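Local coordinates for protein putative dehydrogenase (Amycolatopsis orientalis, PDB 5A9T) that reduces imines to amines as an imine reductase, drawing on NADPH as the hydride donor, at residues A[23-28]-A[47-52]; A[100-105]-A[116-121]; A[135-140]-A[149-154]; A[185-190]-A[259-264]. All coordinates share one frame; numbering follows the deposited sequence.

In the fold
Contacts 1, 2 and 3 follow one another along the chain within the Rossmann-type NADP-binding domain, each setting residues beside the same sheet. Contact 1 lies toward its 50-51 end. Contacts 2 and 3, whose centres are about 12 Å apart, use strands 115-121 and 134-139, antiparallel neighbours joined by backbone hydrogen bonds. Contact 1 is about 18 Å from contact 3, centre to centre, yet Leu-24 and Leu-154 touch between them. Contact 4 comes last, in the helical C-terminal domain, with its centre about 46 Å from that of contact 1. Helix 166-193 supplies one of its segments and packs on Asp-118 and Ala-120, so it bridges the cofactor and helical domains.

Contact 1 of 4, residues A[23-28]-A[47-52]; sequences ALLDRG and KGARQA
Leu-25, on the last turn of helix 15-26, reaches over to the turn that leads from helix 42-46 into strand 50-51. Its CB and CG form a stalk directed at that turn but standing more than 4.2 Å from it, and the two methyls make the contact. With chi1 at -71°, CG lies opposite the carbonyl carbon, which carries the fork outward from the helix. CD1 then meets CB of Lys-47 at 3.8 Å and CB of Ala-49 at 4.0 Å, bridging two side chains. CD2 comes down on the Gly-48 to Ala-49 peptide, 3.6 Å from the N of Ala-49 and 3.8 Å from the C of Gly-48. The Leu-25 and Lys-47 side chains cross at about a right angle, and the lysine's end leads away.

That peptide is shaped by a Schellman motif: Gly-48, with phi at 114°, ends helix 42-46, and Ala-49 N is bonded to Leu-44 O. The methyl therefore rests against an N-H that already has an acceptor. Gly-28 ends helix 15-26 in the same manner, its N bonded to Leu-25 O at 3.0 Å. An alanine in place of Leu-25, without CG and both methyls, is likely to leave a gap beside Lys-47 CB, Ala-49 and the Gly-48 peptide. Val-31, also touched by Leu-25, ties the patch to strand 30-34 of the Rossmann-type sheet.

No hydrogen bond crosses between 23-28 and 47-52, so what joins the two helix ends here is directionless van der Waals contact.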
# COMPACT_ATOMS: atom_id res chain seq x y z
N ALA A 23 -27.57 14.00 -2.86
CA ALA A 23 -26.60 15.00 -2.56
C ALA A 23 -26.94 16.30 -3.23
O ALA A 23 -26.74 17.39 -2.69
CB ALA A 23 -25.23 14.47 -2.92
N LEU A 24 -27.37 16.29 -4.50
CA LEU A 24 -27.71 17.51 -5.18
C LEU A 24 -28.95 18.23 -4.60
O LEU A 24 -28.96 19.42 -4.47
CB LEU A 24 -27.89 17.22 -6.68
CG LEU A 24 -26.65 16.74 -7.42
CD1 LEU A 24 -27.05 16.17 -8.74
CD2 LEU A 24 -25.73 17.95 -7.63
N LEU A 25 -29.85 17.43 -4.14
CA LEU A 25 -31.02 17.96 -3.42
C LEU A 25 -30.62 18.66 -2.13
O LEU A 25 -31.11 19.79 -1.89
CB LEU A 25 -32.07 16.85 -3.14
CG LEU A 25 -32.84 16.30 -4.28
CD1 LEU A 25 -33.57 14.99 -3.97
CD2 LEU A 25 -33.85 17.35 -4.71
N ASP A 26 -29.70 18.07 -1.39
CA ASP A 26 -29.19 18.62 -0.12
C ASP A 26 -28.50 19.96 -0.36
O ASP A 26 -28.43 20.82 0.53
CB ASP A 26 -28.25 17.61 0.56
CG ASP A 26 -29.01 16.46 1.20
OD1 ASP A 26 -30.23 16.57 1.35
OD2 ASP A 26 -28.38 15.49 1.63
N ARG A 27 -27.97 20.19 -1.57
CA ARG A 27 -27.26 21.45 -1.91
C ARG A 27 -28.19 22.51 -2.51
O ARG A 27 -27.76 23.58 -2.98
CB ARG A 27 -26.14 21.13 -2.93
CG ARG A 27 -24.96 20.35 -2.36
CD ARG A 27 -23.85 21.31 -1.94
NE ARG A 27 -23.22 21.90 -3.11
CZ ARG A 27 -22.16 22.68 -3.08
NH1 ARG A 27 -21.58 22.98 -1.94
NH2 ARG A 27 -21.71 23.14 -4.23
N GLY A 28 -29.44 22.17 -2.58
CA GLY A 28 -30.47 23.01 -3.00
C GLY A 28 -30.87 23.16 -4.45
O GLY A 28 -31.52 24.08 -4.86
N LYS A 47 -37.76 13.92 -1.00
CA LYS A 47 -36.81 14.97 -0.72
C LYS A 47 -36.83 16.25 -1.63
O LYS A 47 -35.94 17.09 -1.51
CB LYS A 47 -35.40 14.31 -0.70
CG LYS A 47 -35.13 13.49 0.57
CD LYS A 47 -33.79 12.75 0.55
CE LYS A 47 -33.85 11.53 -0.37
NZ LYS A 47 -32.78 10.49 -0.19
N GLY A 48 -37.78 16.43 -2.57
CA GLY A 48 -37.90 17.62 -3.37
C GLY A 48 -37.63 17.40 -4.89
O GLY A 48 -37.92 18.27 -5.66
N ALA A 49 -37.26 16.19 -5.25
CA ALA A 49 -37.05 15.88 -6.68
C ALA A 49 -38.30 15.76 -7.47
O ALA A 49 -39.37 15.42 -6.86
CB ALA A 49 -36.24 14.64 -6.87
N ARG A 50 -38.26 16.05 -8.75
CA ARG A 50 -39.37 15.80 -9.67
C ARG A 50 -39.04 14.63 -10.50
O ARG A 50 -37.98 14.61 -11.12
CB ARG A 50 -39.67 16.99 -10.49
CG ARG A 50 -40.19 18.06 -9.53
CD ARG A 50 -40.77 19.18 -10.38
NE ARG A 50 -41.38 20.24 -9.60
CZ ARG A 50 -41.81 21.35 -10.19
NH1 ARG A 50 -41.73 21.48 -11.51
NH2 ARG A 50 -42.34 22.30 -9.46
N GLN A 51 -39.87 13.60 -10.54
CA GLN A 51 -39.69 12.48 -11.41
C GLN A 51 -40.12 12.82 -12.84
O GLN A 51 -41.16 13.44 -13.07
CB GLN A 51 -40.48 11.25 -10.95
CG GLN A 51 -40.50 10.19 -12.00
CD GLN A 51 -40.90 8.84 -11.51
OE1 GLN A 51 -41.88 8.71 -10.83
NE2 GLN A 51 -40.16 7.82 -11.93
N ALA A 52 -39.29 12.53 -13.83
CA ALA A 52 -39.72 12.67 -15.22
C ALA A 52 -39.81 11.25 -15.71
O ALA A 52 -38.81 10.48 -15.73
CB ALA A 52 -38.72 13.41 -16.07

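Contact 2 of 4, residues A[100-105]-A[116-121]; sequences KEANEA and YLDGAI
Ala-105 and Ala-102 of helix 99-111 rest on Tyr-116 and Asp-118 of strand 115-121, the helix and second strand of a beta-alpha-beta unit in the Rossmann-type domain. The local axes run nearly antiparallel, at 158°, and approach to 9.2 Å, a spacing that the two small methyls fit.

Van der Waals contacts join the two segments. Ala-105 CB makes the apolar one, 3.7 Å from CZ of Tyr-116, and comes to 3.3 Å from the OH of Tyr-116 at the phenol end. The carbonyl carbon of Ala-105 sits 4.1 Å above the ring plane, over its centre. Ala-102 CB meets the carboxylate carbon CG of Asp-118 at 3.7 Å. With chi1 at -173°, Tyr-116 sends its ring along this helix surface, its hydroxyl end turned toward Asp-118.

No hydrogen bond crosses to the helix segment; the polar bonds of Tyr-116 and Asp-118 go to each other, to Asn-93 and to Ser-96. Asn-93 ND2 bonds the buried Tyr-116 hydroxyl and Ser-96 OG bonds Asp-118 OD1, tying the pair to strand 90-93 and the turn following it. Asp-118 also lies about 8 Å from the NADP-binding Asn-95, between side chains. The Tyr-116 OH donates to Asp-118 OD1 at 2.6 Å, entering by the anti lone pair, directed away from OD2.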
# COMPACT_ATOMS: atom_id res chain seq x y z
N LYS A 100 -12.10 3.04 -23.63
CA LYS A 100 -12.57 3.10 -25.02
C LYS A 100 -14.04 3.53 -25.01
O LYS A 100 -14.39 4.35 -25.93
CB LYS A 100 -12.37 1.69 -25.68
CG LYS A 100 -13.31 1.26 -26.81
N GLU A 101 -14.86 3.08 -24.06
CA GLU A 101 -16.29 3.40 -23.97
C GLU A 101 -16.45 4.87 -23.63
O GLU A 101 -17.21 5.62 -24.28
CB GLU A 101 -16.98 2.60 -22.90
CG GLU A 101 -17.24 1.13 -23.20
CD GLU A 101 -18.07 0.49 -22.10
OE1 GLU A 101 -18.36 1.10 -21.04
OE2 GLU A 101 -18.45 -0.64 -22.24
N ALA A 102 -15.65 5.38 -22.75
CA ALA A 102 -15.60 6.87 -22.54
C ALA A 102 -15.32 7.64 -23.79
O ALA A 102 -16.01 8.66 -24.02
CB ALA A 102 -14.58 7.26 -21.44
N ASN A 103 -14.31 7.27 -24.57
CA ASN A 103 -13.98 7.94 -25.80
C ASN A 103 -15.09 7.87 -26.82
O ASN A 103 -15.31 8.88 -27.58
CB ASN A 103 -12.72 7.28 -26.34
CG ASN A 103 -11.56 8.12 -26.00
OD1 ASN A 103 -11.33 9.10 -26.67
ND2 ASN A 103 -11.03 7.94 -24.85
N GLU A 104 -15.73 6.72 -26.91
CA GLU A 104 -16.94 6.48 -27.77
C GLU A 104 -18.04 7.43 -27.37
O GLU A 104 -18.65 8.11 -28.23
CB GLU A 104 -17.55 5.04 -27.68
N ALA A 105 -18.32 7.49 -26.06
CA ALA A 105 -19.37 8.41 -25.63
C ALA A 105 -19.02 9.87 -25.88
O ALA A 105 -19.99 10.63 -26.17
CB ALA A 105 -19.60 8.18 -24.12
N TYR A 116 -19.34 17.12 -22.94
CA TYR A 116 -19.15 15.83 -22.32
C TYR A 116 -18.02 15.83 -21.33
O TYR A 116 -16.94 16.30 -21.67
CB TYR A 116 -18.89 14.75 -23.40
CG TYR A 116 -18.85 13.39 -22.85
CD1 TYR A 116 -20.01 12.59 -22.63
CD2 TYR A 116 -17.60 12.81 -22.47
CE1 TYR A 116 -19.95 11.31 -22.04
CE2 TYR A 116 -17.60 11.51 -21.94
CZ TYR A 116 -18.63 10.80 -21.72
OH TYR A 116 -18.74 9.51 -21.18
N LEU A 117 -18.26 15.30 -20.15
CA LEU A 117 -17.20 15.04 -19.15
C LEU A 117 -17.45 13.63 -18.63
O LEU A 117 -18.57 13.22 -18.35
CB LEU A 117 -17.26 16.20 -18.08
CG LEU A 117 -16.17 16.30 -17.11
CD1 LEU A 117 -14.87 16.68 -17.82
CD2 LEU A 117 -16.60 17.24 -16.00
N ASP A 118 -16.35 12.85 -18.46
CA ASP A 118 -16.45 11.51 -17.92
C ASP A 118 -15.90 11.59 -16.46
O ASP A 118 -14.94 12.34 -16.19
CB ASP A 118 -15.59 10.55 -18.76
CG ASP A 118 -16.11 9.14 -18.67
OD1 ASP A 118 -17.20 8.71 -19.23
OD2 ASP A 118 -15.53 8.34 -17.83
N GLY A 119 -16.55 10.85 -15.57
CA GLY A 119 -16.04 10.89 -14.22
C GLY A 119 -16.06 9.54 -13.57
O GLY A 119 -16.91 8.68 -13.86
N ALA A 120 -15.15 9.39 -12.62
CA ALA A 120 -15.03 8.17 -11.84
C ALA A 120 -15.21 8.49 -10.37
O ALA A 120 -14.50 9.34 -9.79
CB ALA A 120 -13.64 7.52 -12.08
N ILE A 121 -16.17 7.85 -9.74
CA ILE A 121 -16.51 8.09 -8.34
C ILE A 121 -15.64 7.20 -7.45
O ILE A 121 -15.64 6.00 -7.62
CB ILE A 121 -17.96 7.77 -8.13
CG1 ILE A 121 -18.84 8.64 -9.07
CG2 ILE A 121 -18.30 8.01 -6.68
CD1 ILE A 121 -20.30 8.20 -9.10

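Contact 3 of 4, residues A[135-140]-A[149-154]; sequences FLYSGS and ETLAGL
Phe-135 and Tyr-137, two residues apart on strand 134-139 and so on the same side of it, each turn a ring face to a leucine. Leu-154 CB stands over the Phe-135 face in a CH-pi contact, 4.1 Å from the ring centroid and 26° off the normal. Leu-151 CD1 does likewise over Tyr-137, 3.9 Å above its plane but displaced toward the rim. In both pairs the side chains cross obliquely, so each aliphatic group covers part of a ring without running along it.

The other methyl of Leu-151, CD2, reaches the phenol oxygen OH of Tyr-137 at 3.6 Å. Beside Phe-135, the carbonyl oxygen of Leu-154 approaches CE1 at 3.5 Å and has a hydrogen bond from Ser-133 OG. Tyr-137 OH lies in this buried setting but is hydrogen-bonded, at 2.8 Å, to a water at the edge of the ring and in its plane. The same water donates to Leu-151 O, also at 2.8 Å, which accepts Leu-154 N as well. The water thus links the phenol to the backbone of Leu-151.

Strand 134-139 here packs on helix 141-152 and on the loop that follows it, within the beta-alpha-beta unit 134-139, 141-152, 156-161. Strand 115-121 adds Ile-121 beside Phe-135 and Leu-117 beside Tyr-137 and Leu-151, whereas helix 15-26 closes in with Leu-20 on Phe-135 and Ala-23 and Leu-24 on Leu-154.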
# COMPACT_ATOMS: atom_id res chain seq x y z
N PHE A 135 -14.06 12.75 -6.74
CA PHE A 135 -14.48 12.31 -8.08
C PHE A 135 -13.44 12.77 -9.06
O PHE A 135 -12.98 13.93 -9.01
CB PHE A 135 -15.80 13.00 -8.49
CG PHE A 135 -17.09 12.49 -7.87
CD1 PHE A 135 -17.20 12.11 -6.54
CD2 PHE A 135 -18.22 12.47 -8.60
CE1 PHE A 135 -18.37 11.65 -5.98
CE2 PHE A 135 -19.36 11.98 -8.02
CZ PHE A 135 -19.46 11.61 -6.72
N LEU A 136 -12.94 11.84 -9.89
CA LEU A 136 -11.95 12.13 -10.91
C LEU A 136 -12.65 12.37 -12.27
O LEU A 136 -13.56 11.60 -12.60
CB LEU A 136 -10.94 11.02 -11.08
CG LEU A 136 -10.25 10.59 -9.77
CD1 LEU A 136 -9.28 9.46 -10.09
CD2 LEU A 136 -9.51 11.71 -9.09
N TYR A 137 -12.31 13.42 -12.96
CA TYR A 137 -12.92 13.77 -14.21
C TYR A 137 -11.91 13.89 -15.37
O TYR A 137 -10.78 14.28 -15.20
CB TYR A 137 -13.68 15.10 -14.10
CG TYR A 137 -14.82 15.10 -13.15
CD1 TYR A 137 -16.07 14.71 -13.50
CD2 TYR A 137 -14.66 15.51 -11.79
CE1 TYR A 137 -17.11 14.66 -12.60
CE2 TYR A 137 -15.68 15.52 -10.92
CZ TYR A 137 -16.92 15.10 -11.30
OH TYR A 137 -17.99 15.08 -10.46
N SER A 138 -12.42 13.62 -16.55
CA SER A 138 -11.67 13.77 -17.77
C SER A 138 -12.61 14.12 -18.93
O SER A 138 -13.71 13.61 -19.04
CB SER A 138 -10.75 12.49 -18.01
OG SER A 138 -11.48 11.38 -18.15
N GLY A 139 -12.07 14.96 -19.82
CA GLY A 139 -12.88 15.47 -20.96
C GLY A 139 -12.75 16.94 -20.98
O GLY A 139 -11.86 17.56 -20.51
N SER A 140 -13.85 17.54 -21.47
CA SER A 140 -13.80 18.99 -21.65
C SER A 140 -13.41 19.87 -20.44
O SER A 140 -14.06 19.84 -19.43
CB SER A 140 -15.15 19.39 -22.16
OG SER A 140 -15.27 20.82 -22.19
N GLU A 149 -18.21 24.03 -9.51
CA GLU A 149 -18.82 24.33 -8.25
C GLU A 149 -20.01 23.48 -7.91
O GLU A 149 -20.20 23.02 -6.79
CB GLU A 149 -19.12 25.85 -8.17
CG GLU A 149 -20.00 26.30 -7.07
N THR A 150 -20.84 23.16 -8.89
CA THR A 150 -21.94 22.22 -8.71
C THR A 150 -21.38 20.79 -8.40
O THR A 150 -21.86 20.11 -7.52
CB THR A 150 -22.80 22.14 -9.99
OG1 THR A 150 -23.42 23.45 -10.13
CG2 THR A 150 -23.91 21.15 -9.89
N LEU A 151 -20.38 20.41 -9.18
CA LEU A 151 -19.84 19.06 -9.00
C LEU A 151 -19.16 18.93 -7.62
O LEU A 151 -19.18 17.85 -7.06
CB LEU A 151 -18.83 18.74 -10.07
CG LEU A 151 -19.45 18.61 -11.56
CD1 LEU A 151 -18.33 18.58 -12.59
CD2 LEU A 151 -20.41 17.46 -11.65
N ALA A 152 -18.66 20.02 -7.09
CA ALA A 152 -18.04 19.95 -5.74
C ALA A 152 -19.02 19.62 -4.69
O ALA A 152 -18.63 19.10 -3.61
CB ALA A 152 -17.35 21.22 -5.49
N GLY A 153 -20.33 19.75 -4.88
CA GLY A 153 -21.32 19.21 -3.95
C GLY A 153 -21.35 17.71 -3.81
O GLY A 153 -21.95 17.17 -2.92
N LEU A 154 -20.83 16.98 -4.86
CA LEU A 154 -20.82 15.57 -4.86
C LEU A 154 -19.53 15.03 -4.17
O LEU A 154 -19.52 13.92 -3.60
CB LEU A 154 -20.88 15.02 -6.27
CG LEU A 154 -22.11 15.50 -7.12
CD1 LEU A 154 -22.03 15.01 -8.54
CD2 LEU A 154 -23.40 15.03 -6.49
O HOH W 1 -17.33 15.96 -7.89

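Contact 4 of 4, residues A[185-190]-A[259-264]; sequences FLHAAA and TEIPVR
NE2 and ND1 of the buried His-187 ring each have a hydrogen-bond partner: the backbone O of Asp-258, just before the segment 259-264, for NE2, and Ser-176 OG of the second subunit for ND1. These two bonds fix the rotation of the imidazole. One ring face is then covered by two CH-pi contacts. Pro-262 CD stands 3.5 Å above the ring plane, displaced toward the rim on the CE1 side and 21° off the normal. Ile-261 CB sits 4.3 Å from the centroid, nearer CG and CD2.

Here the long helix 166-193, which links the Rossmann-type and C-terminal domains, packs on the first turn of helix 260-274 inside the all-helical domain. Imine reductases of this family are dimers that interlock through this domain, consistent with Ser-176 of the second subunit and with Leu-268 of that subunit lying against Ile-261. The His-187 chi1 of -173° places CG opposite the backbone N and lays the ring against Ile-261 and Pro-262. A leucine in place of His-187 would probably leave Asp-258 O and Ser-176 of the second subunit without these partners, and Pro-262 CD without a ring face to lie on. Ser-252 of helix 238-255 also touches His-187, and Ile-248 of that helix packs on Pro-262.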
# COMPACT_ATOMS: atom_id res chain seq x y z
N PHE A 185 -1.23 -6.21 3.08
CA PHE A 185 -1.58 -6.01 4.47
C PHE A 185 -2.11 -7.27 5.13
O PHE A 185 -1.77 -7.56 6.27
CB PHE A 185 -2.56 -4.84 4.65
CG PHE A 185 -3.10 -4.78 6.01
CD1 PHE A 185 -2.35 -4.15 7.04
CD2 PHE A 185 -4.29 -5.37 6.36
CE1 PHE A 185 -2.80 -4.20 8.35
CE2 PHE A 185 -4.74 -5.36 7.67
CZ PHE A 185 -3.99 -4.85 8.67
N LEU A 186 -3.01 -7.97 4.44
CA LEU A 186 -3.63 -9.15 5.04
C LEU A 186 -2.63 -10.27 5.22
O LEU A 186 -2.67 -10.98 6.23
CB LEU A 186 -4.80 -9.63 4.14
CG LEU A 186 -5.96 -8.67 4.16
CD1 LEU A 186 -6.98 -9.09 3.10
CD2 LEU A 186 -6.66 -8.46 5.48
N HIS A 187 -1.64 -10.42 4.33
CA HIS A 187 -0.61 -11.40 4.52
C HIS A 187 0.26 -11.06 5.76
O HIS A 187 0.58 -11.93 6.59
CB HIS A 187 0.30 -11.57 3.27
CG HIS A 187 1.23 -12.68 3.42
ND1 HIS A 187 2.56 -12.58 3.72
CD2 HIS A 187 0.93 -14.01 3.39
CE1 HIS A 187 3.06 -13.81 3.86
NE2 HIS A 187 2.08 -14.67 3.70
N ALA A 188 0.60 -9.77 5.87
CA ALA A 188 1.29 -9.26 7.02
C ALA A 188 0.53 -9.51 8.32
O ALA A 188 1.10 -9.90 9.35
CB ALA A 188 1.56 -7.82 6.84
N ALA A 189 -0.78 -9.24 8.30
CA ALA A 189 -1.64 -9.46 9.44
C ALA A 189 -1.69 -10.93 9.81
O ALA A 189 -1.69 -11.28 10.98
CB ALA A 189 -3.01 -8.83 9.21
N ALA A 190 -1.75 -11.79 8.84
CA ALA A 190 -1.67 -13.23 9.14
C ALA A 190 -0.34 -13.59 9.78
O ALA A 190 -0.35 -14.43 10.72
CB ALA A 190 -1.94 -13.99 7.88
N THR A 259 2.10 -19.25 2.05
CA THR A 259 3.16 -18.56 1.33
C THR A 259 2.76 -18.07 -0.05
O THR A 259 3.64 -17.52 -0.75
CB THR A 259 4.36 -19.49 1.16
OG1 THR A 259 3.95 -20.63 0.38
CG2 THR A 259 4.96 -19.91 2.46
N GLU A 260 1.50 -18.16 -0.48
CA GLU A 260 1.15 -17.83 -1.85
C GLU A 260 1.56 -16.40 -2.18
O GLU A 260 2.15 -16.19 -3.21
CB GLU A 260 -0.31 -18.01 -2.19
CG GLU A 260 -0.54 -17.96 -3.72
CD GLU A 260 -2.01 -18.18 -4.15
OE1 GLU A 260 -2.84 -18.72 -3.37
OE2 GLU A 260 -2.34 -17.80 -5.32
N ILE A 261 1.28 -15.45 -1.28
CA ILE A 261 1.57 -14.03 -1.60
C ILE A 261 3.10 -13.81 -1.87
O ILE A 261 3.47 -13.34 -2.92
CB ILE A 261 0.97 -13.09 -0.52
CG1 ILE A 261 -0.54 -13.09 -0.58
CG2 ILE A 261 1.55 -11.67 -0.66
CD1 ILE A 261 -1.12 -12.59 -1.80
N PRO A 262 3.99 -14.19 -0.93
CA PRO A 262 5.42 -13.96 -1.19
C PRO A 262 5.93 -14.85 -2.32
O PRO A 262 6.82 -14.41 -3.05
CB PRO A 262 6.07 -14.16 0.18
CG PRO A 262 5.08 -15.07 0.89
CD PRO A 262 3.77 -14.54 0.48
N VAL A 263 5.37 -16.08 -2.47
CA VAL A 263 5.87 -16.86 -3.66
C VAL A 263 5.50 -16.25 -4.96
O VAL A 263 6.33 -16.27 -5.88
CB VAL A 263 5.24 -18.29 -3.53
CG1 VAL A 263 5.27 -19.05 -4.90
CG2 VAL A 263 5.87 -19.00 -2.38
N ARG A 264 4.30 -15.75 -5.14
CA ARG A 264 3.91 -15.05 -6.37
C ARG A 264 4.74 -13.79 -6.57
O ARG A 264 5.07 -13.45 -7.71
CB ARG A 264 2.42 -14.71 -6.43
CG ARG A 264 1.42 -15.92 -6.59
CD ARG A 264 1.88 -17.07 -7.50
NE ARG A 264 0.83 -18.14 -7.65
CZ ARG A 264 0.75 -19.28 -6.94